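Local structure of ulvan Lyase-PL25 (Pseudoalteromonas sp. PLSV, 5UAM) at residues G74-P79 against V450-V455; A137-V142 against D154-T159; L177-G182 against V189-V194. The protein cleaves ulvan, the sulfated cell-wall polysaccharide of green seaweeds, as a beta-propeller polysaccharide lyase of family PL25. All blocks are in the same frame, centred on the assembly; numbering follows the deposited sequence. Where two conformers were deposited one is given.

Contact 1 of 3, residues G74-P79 against V450-V455; sequences GQWQGP and VTRSLV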
ATOM      1  N   GLY A  74      19.383 -14.115 -15.270  1.00 20.40           N
ATOM      2  CA  GLY A  74      19.656 -14.341 -13.872  1.00 19.63           C
ATOM      3  C   GLY A  74      20.409 -13.227 -13.190  1.00 22.37           C
ATOM      4  O   GLY A  74      20.900 -13.436 -12.076  1.00 26.27           O
ATOM      5  N   GLN A  75      20.519 -12.057 -13.812  1.00 19.25           N
ATOM      6  CA  GLN A  75      21.370 -10.981 -13.324  1.00 21.53           C
ATOM      7  C   GLN A  75      20.535  -9.951 -12.577  1.00 19.15           C
ATOM      8  O   GLN A  75      19.471  -9.533 -13.049  1.00 18.67           O
ATOM      9  CB  GLN A  75      22.086 -10.270 -14.479  1.00 24.38           C
ATOM     10  N   TRP A  76      21.040  -9.536 -11.419  1.00 17.49           N
ATOM     11  CA  TRP A  76      20.527  -8.402 -10.682  1.00 15.08           C
ATOM     12  C   TRP A  76      21.302  -7.135 -11.022  1.00 15.64           C
ATOM     13  O   TRP A  76      22.520  -7.157 -11.234  1.00 18.56           O
ATOM     14  CB  TRP A  76      20.685  -8.638  -9.173  1.00 17.07           C
ATOM     15  CG  TRP A  76      19.741  -9.628  -8.583  1.00 14.85           C
ATOM     16  CD1 TRP A  76      19.932 -10.976  -8.441  1.00 16.08           C
ATOM     17  CD2 TRP A  76      18.455  -9.339  -8.029  1.00 15.58           C
ATOM     18  NE1 TRP A  76      18.827 -11.534  -7.842  1.00 17.08           N
ATOM     19  CE2 TRP A  76      17.914 -10.554  -7.575  1.00 15.78           C
ATOM     20  CE3 TRP A  76      17.697  -8.161  -7.878  1.00 12.88           C
ATOM     21  CZ2 TRP A  76      16.639 -10.627  -6.972  1.00 15.44           C
ATOM     22  CZ3 TRP A  76      16.454  -8.240  -7.277  1.00 14.88           C
ATOM     23  CH2 TRP A  76      15.941  -9.469  -6.835  1.00 15.12           C
ATOM     24  N   GLN A  77      20.578  -6.013 -11.016  1.00 16.03           N
ATOM     25  CA  GLN A  77      21.149  -4.677 -11.067  1.00 17.56           C
ATOM     26  C   GLN A  77      20.726  -3.902  -9.833  1.00 15.30           C
ATOM     27  O   GLN A  77      19.593  -4.033  -9.367  1.00 15.00           O
ATOM     28  CB  GLN A  77      20.627  -3.891 -12.275  1.00 19.91           C
ATOM     29  CG  GLN A  77      20.873  -4.545 -13.622  1.00 22.65           C
ATOM     30  CD  GLN A  77      22.285  -4.371 -14.102  1.00 37.20           C
ATOM     31  OE1 GLN A  77      22.802  -3.256 -14.163  1.00 34.03           O
ATOM     32  NE2 GLN A  77      22.925  -5.479 -14.462  1.00 50.10           N
ATOM     33  N   GLY A  78      21.625  -3.080  -9.318  1.00 16.61           N
ATOM     34  CA  GLY A  78      21.327  -2.252  -8.183  1.00 15.65           C
ATOM     35  C   GLY A  78      21.527  -2.992  -6.884  1.00 15.10           C
ATOM     36  O   GLY A  78      22.132  -4.060  -6.833  1.00 16.99           O
ATOM     37  N   PRO A  79      21.016  -2.433  -5.797  1.00 16.23           N
ATOM     38  CA  PRO A  79      20.118  -1.275  -5.739  1.00 15.31           C
ATOM     39  C   PRO A  79      20.832   0.063  -5.947  1.00 15.40           C
ATOM     40  O   PRO A  79      22.021   0.225  -5.658  1.00 17.69           O
ATOM     41  CB  PRO A  79      19.570  -1.358  -4.329  1.00 17.25           C
ATOM     42  CG  PRO A  79      20.674  -1.966  -3.535  1.00 18.39           C
ATOM     43  CD  PRO A  79      21.277  -2.998  -4.463  1.00 17.67           C
ATOM     44  N   VAL A 450      14.015 -15.378  -4.947  1.00 15.44           N
ATOM     45  CA  VAL A 450      14.871 -15.229  -6.120  1.00 16.51           C
ATOM     46  C   VAL A 450      16.261 -14.889  -5.599  1.00 14.80           C
ATOM     47  O   VAL A 450      16.481 -13.795  -5.077  1.00 16.51           O
ATOM     48  CB  VAL A 450      14.360 -14.118  -7.039  1.00 16.00           C
ATOM     49  CG1 VAL A 450      15.290 -13.959  -8.241  1.00 19.21           C
ATOM     50  CG2 VAL A 450      12.945 -14.387  -7.495  1.00 17.17           C
ATOM     51  N   THR A 451      17.196 -15.814  -5.746  1.00 17.34           N
ATOM     52  CA  THR A 451      18.496 -15.656  -5.110  1.00 16.74           C
ATOM     53  C   THR A 451      19.396 -14.688  -5.871  1.00 17.67           C
ATOM     54  O   THR A 451      19.167 -14.346  -7.041  1.00 17.52           O
ATOM     55  CB  THR A 451      19.202 -17.000  -4.945  1.00 18.69           C
ATOM     56  OG1 THR A 451      19.508 -17.579  -6.219  1.00 20.80           O
ATOM     57  CG2 THR A 451      18.329 -17.990  -4.142  1.00 20.80           C
ATOM     58  N   ARG A 452      20.429 -14.237  -5.166  1.00 18.64           N
ATOM     59  CA  ARG A 452      21.445 -13.355  -5.723  1.00 17.04           C
ATOM     60  C   ARG A 452      22.828 -13.841  -5.301  1.00 18.42           C
ATOM     61  O   ARG A 452      23.012 -14.332  -4.186  1.00 19.34           O
ATOM     62  CB  ARG A 452      21.259 -11.930  -5.219  1.00 14.85           C
ATOM     63  CG  ARG A 452      22.264 -10.946  -5.804  1.00 15.96           C
ATOM     64  CD  ARG A 452      21.891  -9.480  -5.530  1.00 15.86           C
ATOM     65  NE  ARG A 452      22.710  -8.604  -6.372  1.00 16.64           N
ATOM     66  CZ  ARG A 452      22.537  -7.287  -6.491  1.00 15.41           C
ATOM     67  NH1 ARG A 452      21.622  -6.663  -5.767  1.00 15.72           N
ATOM     68  NH2 ARG A 452      23.271  -6.607  -7.344  1.00 17.78           N
ATOM     69  N   SER A 453      23.802 -13.708  -6.196  1.00 19.06           N
ATOM     70  CA  SER A 453      25.187 -13.995  -5.852  1.00 21.41           C
ATOM     71  C   SER A 453      25.636 -13.068  -4.737  1.00 21.18           C
ATOM     72  O   SER A 453      25.490 -11.849  -4.829  1.00 20.27           O
ATOM     73  CB  SER A 453      26.060 -13.765  -7.083  1.00 24.01           C
ATOM     74  OG  SER A 453      27.403 -13.511  -6.735  1.00 26.02           O
ATOM     75  N   LEU A 454      26.248 -13.642  -3.700  1.00 24.11           N
ATOM     76  CA  LEU A 454      26.719 -12.817  -2.594  1.00 23.90           C
ATOM     77  C   LEU A 454      27.857 -11.897  -3.032  1.00 24.06           C
ATOM     78  O   LEU A 454      27.911 -10.735  -2.616  1.00 30.29           O
ATOM     79  CB  LEU A 454      27.174 -13.710  -1.441  1.00 30.92           C
ATOM     80  CG  LEU A 454      27.613 -12.980  -0.171  1.00 32.43           C
ATOM     81  CD1 LEU A 454      26.539 -12.033   0.330  1.00 36.52           C
ATOM     82  CD2 LEU A 454      27.986 -14.013   0.892  1.00 39.44           C
ATOM     83  N   VAL A 455      28.752 -12.388  -3.886  1.00 23.79           N
ATOM     84  CA  VAL A 455      29.824 -11.544  -4.416  1.00 25.13           C
ATOM     85  C   VAL A 455      29.229 -10.352  -5.156  1.00 28.14           C
ATOM     86  O   VAL A 455      29.683  -9.211  -5.010  1.00 28.81           O
ATOM     87  CB  VAL A 455      30.737 -12.368  -5.334  1.00 28.06           C
ATOM     88  CG1 VAL A 455      31.682 -11.458  -6.125  1.00 35.39           C
ATOM     89  CG2 VAL A 455      31.550 -13.363  -4.506  1.00 35.08           C
TER

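Contact 2 of 3, residues A137-V142 against D154-T159; sequences ANKHAV and DLNNIT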
ATOM      1  N   ALA A 137       7.988  16.595   2.583  1.00 14.64           N
ATOM      2  CA  ALA A 137       7.366  16.900   1.306  1.00 13.81           C
ATOM      3  C   ALA A 137       7.335  15.664   0.423  1.00 14.10           C
ATOM      4  O   ALA A 137       8.356  14.982   0.238  1.00 13.86           O
ATOM      5  CB  ALA A 137       8.163  17.992   0.604  1.00 15.75           C
ATOM      6  N   ASN A 138       6.177  15.408  -0.156  1.00 12.48           N
ATOM      7  CA  ASN A 138       6.017  14.315  -1.103  1.00 11.92           C
ATOM      8  C   ASN A 138       6.735  14.650  -2.407  1.00 12.66           C
ATOM      9  O   ASN A 138       6.649  15.772  -2.915  1.00 14.75           O
ATOM     10  CB  ASN A 138       4.530  14.060  -1.336  1.00 12.07           C
ATOM     11  CG  ASN A 138       4.211  12.605  -1.657  1.00 13.22           C
ATOM     12  OD1 ASN A 138       4.873  11.668  -1.179  1.00 12.38           O
ATOM     13  ND2 ASN A 138       3.157  12.411  -2.455  1.00 14.93           N
ATOM     14  N   LYS A 139       7.420  13.657  -2.963  1.00 11.93           N
ATOM     15  CA  LYS A 139       8.394  13.866  -4.029  1.00 12.88           C
ATOM     16  C   LYS A 139       8.193  12.862  -5.154  1.00 11.27           C
ATOM     17  O   LYS A 139       7.540  11.828  -5.009  1.00 11.78           O
ATOM     18  CB  LYS A 139       9.820  13.755  -3.500  1.00 11.82           C
ATOM     19  CG  LYS A 139      10.218  14.912  -2.613  1.00 14.03           C
ATOM     20  CD  LYS A 139      11.532  14.639  -1.879  1.00 16.77           C
ATOM     21  CE  LYS A 139      11.944  15.826  -1.042  1.00 18.65           C
ATOM     22  NZ  LYS A 139      12.421  16.959  -1.912  1.00 21.82           N
ATOM     23  N   HIS A 140       8.798  13.186  -6.300  1.00 12.47           N
ATOM     24  CA  HIS A 140       8.618  12.401  -7.514  1.00 12.42           C
ATOM     25  C   HIS A 140       9.936  12.448  -8.266  1.00 12.81           C
ATOM     26  O   HIS A 140      10.386  13.530  -8.664  1.00 14.21           O
ATOM     27  CB  HIS A 140       7.492  13.005  -8.343  1.00 12.83           C
ATOM     28  CG  HIS A 140       7.283  12.391  -9.691  1.00 12.74           C
ATOM     29  ND1 HIS A 140       6.563  13.036 -10.681  1.00 13.39           N
ATOM     30  CD2 HIS A 140       7.682  11.213 -10.220  1.00 12.59           C
ATOM     31  CE1 HIS A 140       6.529  12.273 -11.759  1.00 13.69           C
ATOM     32  NE2 HIS A 140       7.200  11.165 -11.502  1.00 13.72           N
ATOM     33  N   ALA A 141      10.560  11.292  -8.444  1.00 11.56           N
ATOM     34  CA  ALA A 141      11.779  11.148  -9.214  1.00 12.57           C
ATOM     35  C   ALA A 141      11.491  10.329 -10.459  1.00 13.10           C
ATOM     36  O   ALA A 141      10.572   9.508 -10.499  1.00 13.05           O
ATOM     37  CB  ALA A 141      12.864  10.462  -8.392  1.00 14.85           C
ATOM     38  N   VAL A 142      12.307  10.529 -11.491  1.00 12.59           N
ATOM     39  CA  VAL A 142      12.138   9.772 -12.727  1.00 13.48           C
ATOM     40  C   VAL A 142      13.507   9.343 -13.235  1.00 12.20           C
ATOM     41  O   VAL A 142      14.505  10.054 -13.082  1.00 13.97           O
ATOM     42  CB  VAL A 142      11.370  10.587 -13.793  1.00 13.73           C
ATOM     43  CG1 VAL A 142      12.176  11.762 -14.259  1.00 16.90           C
ATOM     44  CG2 VAL A 142      10.967   9.686 -14.966  1.00 15.01           C
ATOM     45  N   ASP A 154      15.059  14.628 -10.289  1.00 18.53           N
ATOM     46  CA  ASP A 154      13.909  15.082  -9.541  1.00 16.03           C
ATOM     47  C   ASP A 154      12.906  15.766 -10.463  1.00 16.46           C
ATOM     48  O   ASP A 154      13.274  16.601 -11.302  1.00 20.46           O
ATOM     49  CB  ASP A 154      14.371  16.072  -8.471  1.00 18.25           C
ATOM     50  CG  ASP A 154      15.404  15.477  -7.539  1.00 25.51           C
ATOM     51  OD1 ASP A 154      15.220  14.314  -7.129  1.00 21.92           O
ATOM     52  OD2 ASP A 154      16.420  16.151  -7.232  1.00 33.81           O
ATOM     53  N   LEU A 155      11.625  15.475 -10.294  0.68 15.98           N
ATOM     54  CA  LEU A 155      10.598  16.310 -10.918  0.68 16.85           C
ATOM     55  C   LEU A 155       9.831  17.137  -9.907  0.68 19.13           C
ATOM     56  O   LEU A 155       9.521  18.298 -10.159  0.68 21.69           O
ATOM     57  CB  LEU A 155       9.596  15.455 -11.704  0.68 20.82           C
ATOM     58  CG  LEU A 155      10.179  14.586 -12.813  0.68 17.54           C
ATOM     59  CD1 LEU A 155       9.061  13.915 -13.595  0.68 17.94           C
ATOM     60  CD2 LEU A 155      11.059  15.417 -13.750  0.68 23.29           C
ATOM     61  N   ASN A 156       9.650  16.582  -8.736  1.00 23.10           N
ATOM     62  CA  ASN A 156       8.749  17.042  -7.702  1.00 20.86           C
ATOM     63  C   ASN A 156       7.675  17.974  -8.238  1.00 21.84           C
ATOM     64  O   ASN A 156       7.655  19.165  -7.915  1.00 22.86           O
ATOM     65  CB  ASN A 156       9.620  17.701  -6.645  1.00 21.02           C
ATOM     66  CG  ASN A 156      10.717  16.766  -6.172  1.00 22.79           C
ATOM     67  OD1 ASN A 156      10.536  15.543  -6.200  1.00 18.75           O
ATOM     68  ND2 ASN A 156      11.860  17.321  -5.754  1.00 24.28           N
ATOM     69  N   ASN A 157       6.791  17.418  -9.073  1.00 19.80           N
ATOM     70  CA  ASN A 157       5.758  18.155  -9.796  1.00 15.36           C
ATOM     71  C   ASN A 157       4.351  17.752  -9.338  1.00 15.35           C
ATOM     72  O   ASN A 157       3.362  17.952 -10.064  1.00 16.90           O
ATOM     73  CB  ASN A 157       5.893  17.911 -11.302  1.00 17.81           C
ATOM     74  CG  ASN A 157       5.746  16.447 -11.665  1.00 15.97           C
ATOM     75  OD1 ASN A 157       5.687  15.601 -10.792  1.00 15.47           O
ATOM     76  ND2 ASN A 157       5.708  16.142 -12.947  1.00 16.71           N
ATOM     77  N   ILE A 158       4.269  17.176  -8.152  1.00 15.82           N
ATOM     78  CA  ILE A 158       3.030  16.834  -7.467  1.00 14.49           C
ATOM     79  C   ILE A 158       2.982  17.684  -6.208  1.00 15.39           C
ATOM     80  O   ILE A 158       3.985  18.270  -5.797  1.00 16.13           O
ATOM     81  CB  ILE A 158       2.967  15.340  -7.117  1.00 15.56           C
ATOM     82  CG1 ILE A 158       4.178  14.907  -6.268  1.00 16.05           C
ATOM     83  CG2 ILE A 158       2.928  14.521  -8.420  1.00 17.25           C
ATOM     84  CD1 ILE A 158       4.154  13.478  -5.827  1.00 16.27           C
ATOM     85  N   THR A 159       1.805  17.781  -5.595  1.00 14.02           N
ATOM     86  CA  THR A 159       1.743  18.603  -4.395  1.00 13.00           C
ATOM     87  C   THR A 159       2.673  18.029  -3.322  1.00 13.51           C
ATOM     88  O   THR A 159       2.768  16.806  -3.160  1.00 14.48           O
ATOM     89  CB  THR A 159       0.325  18.747  -3.841  1.00 13.92           C
ATOM     90  OG1 THR A 159       0.403  19.536  -2.645  1.00 16.45           O
ATOM     91  CG2 THR A 159      -0.336  17.390  -3.520  1.00 16.04           C
TER
HETATM   92  O   HOH W   1       1.597  14.430  -3.738  1.00 15.34           O
HETATM   93  O   HOH W   2       6.591  17.171  -5.337  1.00 22.61           O
HETATM   94  O   HOH W   3      14.168  16.280  -4.071  1.00 32.57           O

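Contact 3 of 3, residues L177-G182 against V189-V194; sequences LFFRHG and VYQKSV. With PO4 (phosphate ion), chain E.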
ATOM      1  N   LEU A 177      -2.159   9.334  -9.687  1.00 12.00           N
ATOM      2  CA  LEU A 177      -1.490   9.188  -8.401  1.00 11.86           C
ATOM      3  C   LEU A 177      -2.516   9.495  -7.324  1.00 13.41           C
ATOM      4  O   LEU A 177      -3.029  10.612  -7.264  1.00 12.96           O
ATOM      5  CB  LEU A 177      -0.296  10.137  -8.256  1.00 12.81           C
ATOM      6  CG  LEU A 177       0.520   9.914  -6.983  1.00 14.90           C
ATOM      7  CD1 LEU A 177       1.301   8.614  -7.079  1.00 13.37           C
ATOM      8  CD2 LEU A 177       1.484  11.102  -6.777  1.00 16.29           C
ATOM      9  N   PHE A 178      -2.823   8.497  -6.502  1.00 10.94           N
ATOM     10  CA  PHE A 178      -3.764   8.620  -5.397  1.00 11.62           C
ATOM     11  C   PHE A 178      -2.980   8.769  -4.097  1.00 12.61           C
ATOM     12  O   PHE A 178      -1.948   8.123  -3.903  1.00 12.33           O
ATOM     13  CB  PHE A 178      -4.634   7.362  -5.304  1.00 12.50           C
ATOM     14  CG  PHE A 178      -5.564   7.202  -6.446  1.00 12.14           C
ATOM     15  CD1 PHE A 178      -5.103   6.655  -7.620  1.00 14.86           C
ATOM     16  CD2 PHE A 178      -6.879   7.602  -6.351  1.00 15.16           C
ATOM     17  CE1 PHE A 178      -5.928   6.493  -8.691  1.00 18.74           C
ATOM     18  CE2 PHE A 178      -7.730   7.475  -7.464  1.00 16.36           C
ATOM     19  CZ  PHE A 178      -7.225   6.917  -8.619  1.00 17.50           C
ATOM     20  N   PHE A 179      -3.441   9.644  -3.218  1.00 11.55           N
ATOM     21  CA  PHE A 179      -2.767   9.897  -1.953  1.00 12.33           C
ATOM     22  C   PHE A 179      -3.683  10.706  -1.045  1.00 13.63           C
ATOM     23  O   PHE A 179      -4.696  11.277  -1.480  1.00 13.21           O
ATOM     24  CB  PHE A 179      -1.430  10.635  -2.149  1.00 11.58           C
ATOM     25  CG  PHE A 179      -1.544  11.918  -2.916  1.00 11.75           C
ATOM     26  CD1 PHE A 179      -1.520  11.931  -4.305  1.00 12.84           C
ATOM     27  CD2 PHE A 179      -1.655  13.133  -2.261  1.00 12.50           C
ATOM     28  CE1 PHE A 179      -1.626  13.112  -5.020  1.00 13.41           C
ATOM     29  CE2 PHE A 179      -1.758  14.311  -2.967  1.00 12.54           C
ATOM     30  CZ  PHE A 179      -1.733  14.308  -4.354  1.00 13.13           C
ATOM     31  N   ARG A 180      -3.313  10.744   0.234  1.00 11.90           N
ATOM     32  CA  ARG A 180      -3.929  11.658   1.189  1.00 11.31           C
ATOM     33  C   ARG A 180      -3.259  13.019   1.084  1.00 13.10           C
ATOM     34  O   ARG A 180      -2.034  13.119   1.158  1.00 12.91           O
ATOM     35  CB  ARG A 180      -3.777  11.104   2.596  1.00 11.55           C
ATOM     36  CG  ARG A 180      -4.469  11.927   3.681  1.00 13.16           C
ATOM     37  CD  ARG A 180      -4.327  11.355   5.074  1.00 13.98           C
ATOM     38  NE  ARG A 180      -2.937  11.421   5.532  1.00 12.76           N
ATOM     39  CZ  ARG A 180      -2.468  10.731   6.567  1.00 13.65           C
ATOM     40  NH1 ARG A 180      -3.268   9.927   7.266  1.00 14.59           N
ATOM     41  NH2 ARG A 180      -1.185  10.840   6.880  1.00 14.36           N
ATOM     42  N   HIS A 181      -4.053  14.073   0.906  1.00 12.58           N
ATOM     43  CA  HIS A 181      -3.515  15.411   0.633  1.00 13.17           C
ATOM     44  C   HIS A 181      -3.165  16.147   1.933  1.00 13.73           C
ATOM     45  O   HIS A 181      -3.697  17.208   2.267  1.00 14.75           O
ATOM     46  CB  HIS A 181      -4.507  16.196  -0.224  1.00 13.68           C
ATOM     47  CG  HIS A 181      -3.960  17.419  -0.902  1.00 13.04           C
ATOM     48  ND1 HIS A 181      -3.560  18.544  -0.214  1.00 13.37           N
ATOM     49  CD2 HIS A 181      -3.878  17.744  -2.217  1.00 14.02           C
ATOM     50  CE1 HIS A 181      -3.211  19.489  -1.074  1.00 14.67           C
ATOM     51  NE2 HIS A 181      -3.374  19.020  -2.297  1.00 14.59           N
ATOM     52  N   GLY A 182      -2.256  15.517   2.696  1.00 12.71           N
ATOM     53  CA  GLY A 182      -1.813  16.057   3.962  1.00 12.97           C
ATOM     54  C   GLY A 182      -1.729  14.990   5.029  1.00 13.42           C
ATOM     55  O   GLY A 182      -1.510  13.818   4.703  1.00 14.83           O
ATOM     56  N   VAL A 189      -7.218  12.349  -2.511  1.00 12.82           N
ATOM     57  CA  VAL A 189      -7.267  12.950  -3.831  1.00 12.24           C
ATOM     58  C   VAL A 189      -6.569  12.041  -4.831  1.00 13.20           C
ATOM     59  O   VAL A 189      -5.828  11.123  -4.476  1.00 12.94           O
ATOM     60  CB  VAL A 189      -6.565  14.321  -3.859  1.00 13.82           C
ATOM     61  CG1 VAL A 189      -7.139  15.268  -2.811  1.00 14.97           C
ATOM     62  CG2 VAL A 189      -5.064  14.140  -3.653  1.00 14.46           C
ATOM     63  N   TYR A 190      -6.744  12.374  -6.099  1.00 12.46           N
ATOM     64  CA  TYR A 190      -5.798  11.946  -7.118  1.00 13.11           C
ATOM     65  C   TYR A 190      -5.298  13.142  -7.910  1.00 13.76           C
ATOM     66  O   TYR A 190      -5.950  14.184  -7.991  1.00 13.89           O
ATOM     67  CB  TYR A 190      -6.393  10.896  -8.066  1.00 13.07           C
ATOM     68  CG  TYR A 190      -7.526  11.386  -8.946  1.00 13.64           C
ATOM     69  CD1 TYR A 190      -7.281  12.052 -10.134  1.00 14.27           C
ATOM     70  CD2 TYR A 190      -8.859  11.167  -8.600  1.00 14.84           C
ATOM     71  CE1 TYR A 190      -8.315  12.492 -10.949  1.00 13.64           C
ATOM     72  CE2 TYR A 190      -9.891  11.600  -9.409  1.00 16.58           C
ATOM     73  CZ  TYR A 190      -9.627  12.261 -10.592  1.00 15.97           C
ATOM     74  OH  TYR A 190     -10.681  12.681 -11.384  1.00 16.98           O
ATOM     75  N   GLN A 191      -4.097  12.973  -8.481  1.00 12.30           N
ATOM     76  CA  GLN A 191      -3.610  13.851  -9.529  1.00 12.99           C
ATOM     77  C   GLN A 191      -3.386  13.034 -10.787  1.00 13.87           C
ATOM     78  O   GLN A 191      -2.824  11.934 -10.737  1.00 13.80           O
ATOM     79  CB  GLN A 191      -2.319  14.572  -9.130  1.00 13.47           C
ATOM     80  CG  GLN A 191      -2.506  15.611  -8.045  1.00 13.40           C
ATOM     81  CD  GLN A 191      -1.297  16.469  -7.824  1.00 14.22           C
ATOM     82  OE1 GLN A 191      -0.501  16.251  -6.893  1.00 14.91           O
ATOM     83  NE2 GLN A 191      -1.142  17.461  -8.681  1.00 14.49           N
ATOM     84  N   LYS A 192      -3.834  13.595 -11.906  1.00 13.08           N
ATOM     85  CA  LYS A 192      -3.842  12.928 -13.201  1.00 13.62           C
ATOM     86  C   LYS A 192      -2.812  13.561 -14.131  1.00 14.42           C
ATOM     87  O   LYS A 192      -2.725  14.788 -14.236  1.00 15.02           O
ATOM     88  CB  LYS A 192      -5.237  13.042 -13.838  1.00 14.48           C
ATOM     89  CG  LYS A 192      -5.372  12.417 -15.232  1.00 17.44           C
ATOM     90  CD  LYS A 192      -6.760  12.655 -15.809  1.00 17.37           C
ATOM     91  CE  LYS A 192      -6.857  12.090 -17.189  1.00 19.86           C
ATOM     92  NZ  LYS A 192      -8.201  12.322 -17.774  1.00 22.44           N
ATOM     93  N   SER A 193      -2.057  12.717 -14.836  1.00 14.35           N
ATOM     94  CA  SER A 193      -1.121  13.177 -15.858  1.00 15.54           C
ATOM     95  C   SER A 193      -1.412  12.454 -17.160  1.00 15.50           C
ATOM     96  O   SER A 193      -1.544  11.229 -17.174  1.00 16.26           O
ATOM     97  CB  SER A 193       0.339  12.905 -15.460  1.00 14.28           C
ATOM     98  OG  SER A 193       1.199  13.138 -16.566  1.00 15.65           O
ATOM     99  N   VAL A 194      -1.463  13.213 -18.253  1.00 15.84           N
ATOM    100  CA  VAL A 194      -1.631  12.673 -19.602  1.00 17.52           C
ATOM    101  C   VAL A 194      -0.353  12.747 -20.433  1.00 18.42           C
ATOM    102  O   VAL A 194      -0.382  12.400 -21.631  1.00 20.76           O
ATOM    103  CB  VAL A 194      -2.826  13.308 -20.340  1.00 17.38           C
ATOM    104  CG1 VAL A 194      -4.115  13.106 -19.525  1.00 18.76           C
ATOM    105  CG2 VAL A 194      -2.600  14.784 -20.617  1.00 20.23           C
TER
HETATM  106  P   PO4 E 503      -0.675   8.406   9.803  1.00 17.21           P
HETATM  107  O1  PO4 E 503      -0.928   8.774  11.251  1.00 23.07           O
HETATM  108  O2  PO4 E 503      -1.950   8.178   9.099  1.00 16.54           O
HETATM  109  O3  PO4 E 503       0.129   7.129   9.852  1.00 22.87           O
HETATM  110  O4  PO4 E 503       0.079   9.562   9.153  1.00 20.10           O

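Contact 1 of 3, residues G74-P79 against V450-V455
Both terminal nitrogens of the Arg452 guanidinium close on a single acceptor, the backbone carbonyl oxygen of Gly78, instead of sharing two oxygens as in a carboxylate pair. NH2 of Arg452 lies 2.8 Å from Gly78 O and NH1 of Arg452 2.9 Å from the same atom. The oxygen sits in the guanidinium plane, so the grip is end-on, and N-H...O angles near 145° are the cost of splitting one acceptor between two donors. With CG anti to the backbone N (chi1 -178°) and the chain extended from CG to NE, the arginine reaches from strand 452-453 across the indole of Trp76. On the way CD of Arg452 stands over the face of the five-membered ring, 4.0 Å from its centroid, a CH-pi contact, while the guanidinium rides on CB of Trp76, its plane only 18° from that of the ring. The indole N-H is used as well: NE1 of Trp76 donates to Thr451 O at 2.9 Å, the acceptor in the ring plane but the donor above the carbonyl plane. Next to the N-H, on the six-membered ring, CZ2 of Trp76 meets CG1 of Val450 at 3.8 Å. Gly78 precedes a cis peptide to Pro79, and its backbone angles by themselves call for glycine. Outside the segments, NE of Arg452 forms a salt bridge with Asp456 and NH1 also bonds Phe29 O. The buried guanidinium thus spends its donors on two carbonyls and one carboxylate, which probably stabilises its charge where the C-terminal segment joins strand 75-81, outermost in its four-stranded sheet.

Contact 2 of 3, residues A137-V142 against D154-T159
His140 CG is anti to the backbone N (chi1 174°) and Asn157 CG stands between its own backbone N and carbonyl carbon (chi1 60°), placements that let the imidazole and the amide meet. ND1 of His140 donates to Asn157 OD1 at 2.7 Å, with the oxygen in the ring plane; ND1 therefore carries the proton. In the conformer given, CD1 of Leu155 lies over a face of the same ring, 4.0 Å from its centroid, and CG of Leu155 meets CG1 of Val142 at 3.7 Å.

The His140 backbone is gripped too. Its N-H gives an almost straight bond to Asn156 OD1 (2.9 Å, 175°), and its carbonyl oxygen accepts from two successive amides, Leu155 N at 2.8 Å and Asn156 N at 3.1 Å. The side chain of Asn156 thus takes the place of a backbone acceptor just past the antiparallel, non-hydrogen-bonded Ala141-Asp154 pair, where regular strand pairing gives way to loop. A water accepting from Asn156 ND2 and Lys139 NZ bridges those side-chain ends. Where the segments diverge, one water links Asn138 ND2, which also bonds Asn165 OD1, to Thr159 O, and another donates to both Asn138 O and Ile158 O, while Ile158 CD1 packs 3.7 Å from Asn138 ND2.

NE2 of His140 bonds His113 of strand 112-116, and Phe115 there stacks on the imidazole. Backbone bonds of Lys139 with Tyr116 and Ala141 with Ile114, and the bridge to Asp154, place strand 139-143 between strands 112-116 and 152-154 of a propeller sheet; the loop beyond reaches strand 175-180 of the next sheet through Ile158 on Leu177 and Thr159 on Phe179.

Contact 3 of 3, residues L177-G182 against V189-V194
Four backbone hydrogen bonds join Leu177 with Gln191 and Phe179 with Val189, the two hydrogen-bonded pairs of an antiparallel hairpin. Those at Leu177 are both 2.9 Å between N and O of Leu177 and O and N of Gln191. Phe178 and Tyr190 form the non-hydrogen-bonded pair between them, where CA of Tyr190 comes 3.1 Å from Leu177 O.

The apolar contacts divide between the sheet faces. On one, CB of Tyr190 lies over the Phe178 ring, 3.9 Å from its centroid, and the two side chains run side by side. On the other, CG2 of Val189 sits over the Phe179 ring, 3.6 Å from its centroid, and CZ of Phe179 reaches Gln191 OE1; NE2 of Gln191 bonds Ala201 O.

Polar contacts gather at Arg180. NE donates to Gly182 O, while NH1 and NH2 bind O2 and O4 of a phosphate ion, each at 2.9 Å. A leucine in its place would probably leave the anion without this paired charged grip and Gly182 O without the bond from NE, though Thr163 would remain.

The phosphate, probably from the crystallisation liquor, also bonds His99, His119, His184 and Tyr222; Arg180 is a substrate-binding residue, and the ion probably marks where an acidic group of ulvan could lie.

In the fold
Contacts 2 and 3 follow one another along the chain, their centres about 12 Å apart, and touch: Thr159 N lies 3.1 Å from Gln191 OE1, a probable hydrogen bond, and Thr159 CG2 packs 3.4 Å from Phe179 CE2. They thereby tie adjacent propeller sheets together beside the catalytic site. The Phe179 side chain is about 5 Å from that of Tyr164, the proton acceptor, and the Asn138 side chain about 8 Å from that of His99, the proton donor. Contact 1 stands apart, its centre about 29 Å from contact 2 and 34 Å from contact 3, away from the annotated sites; the chain loop it closes encloses both others.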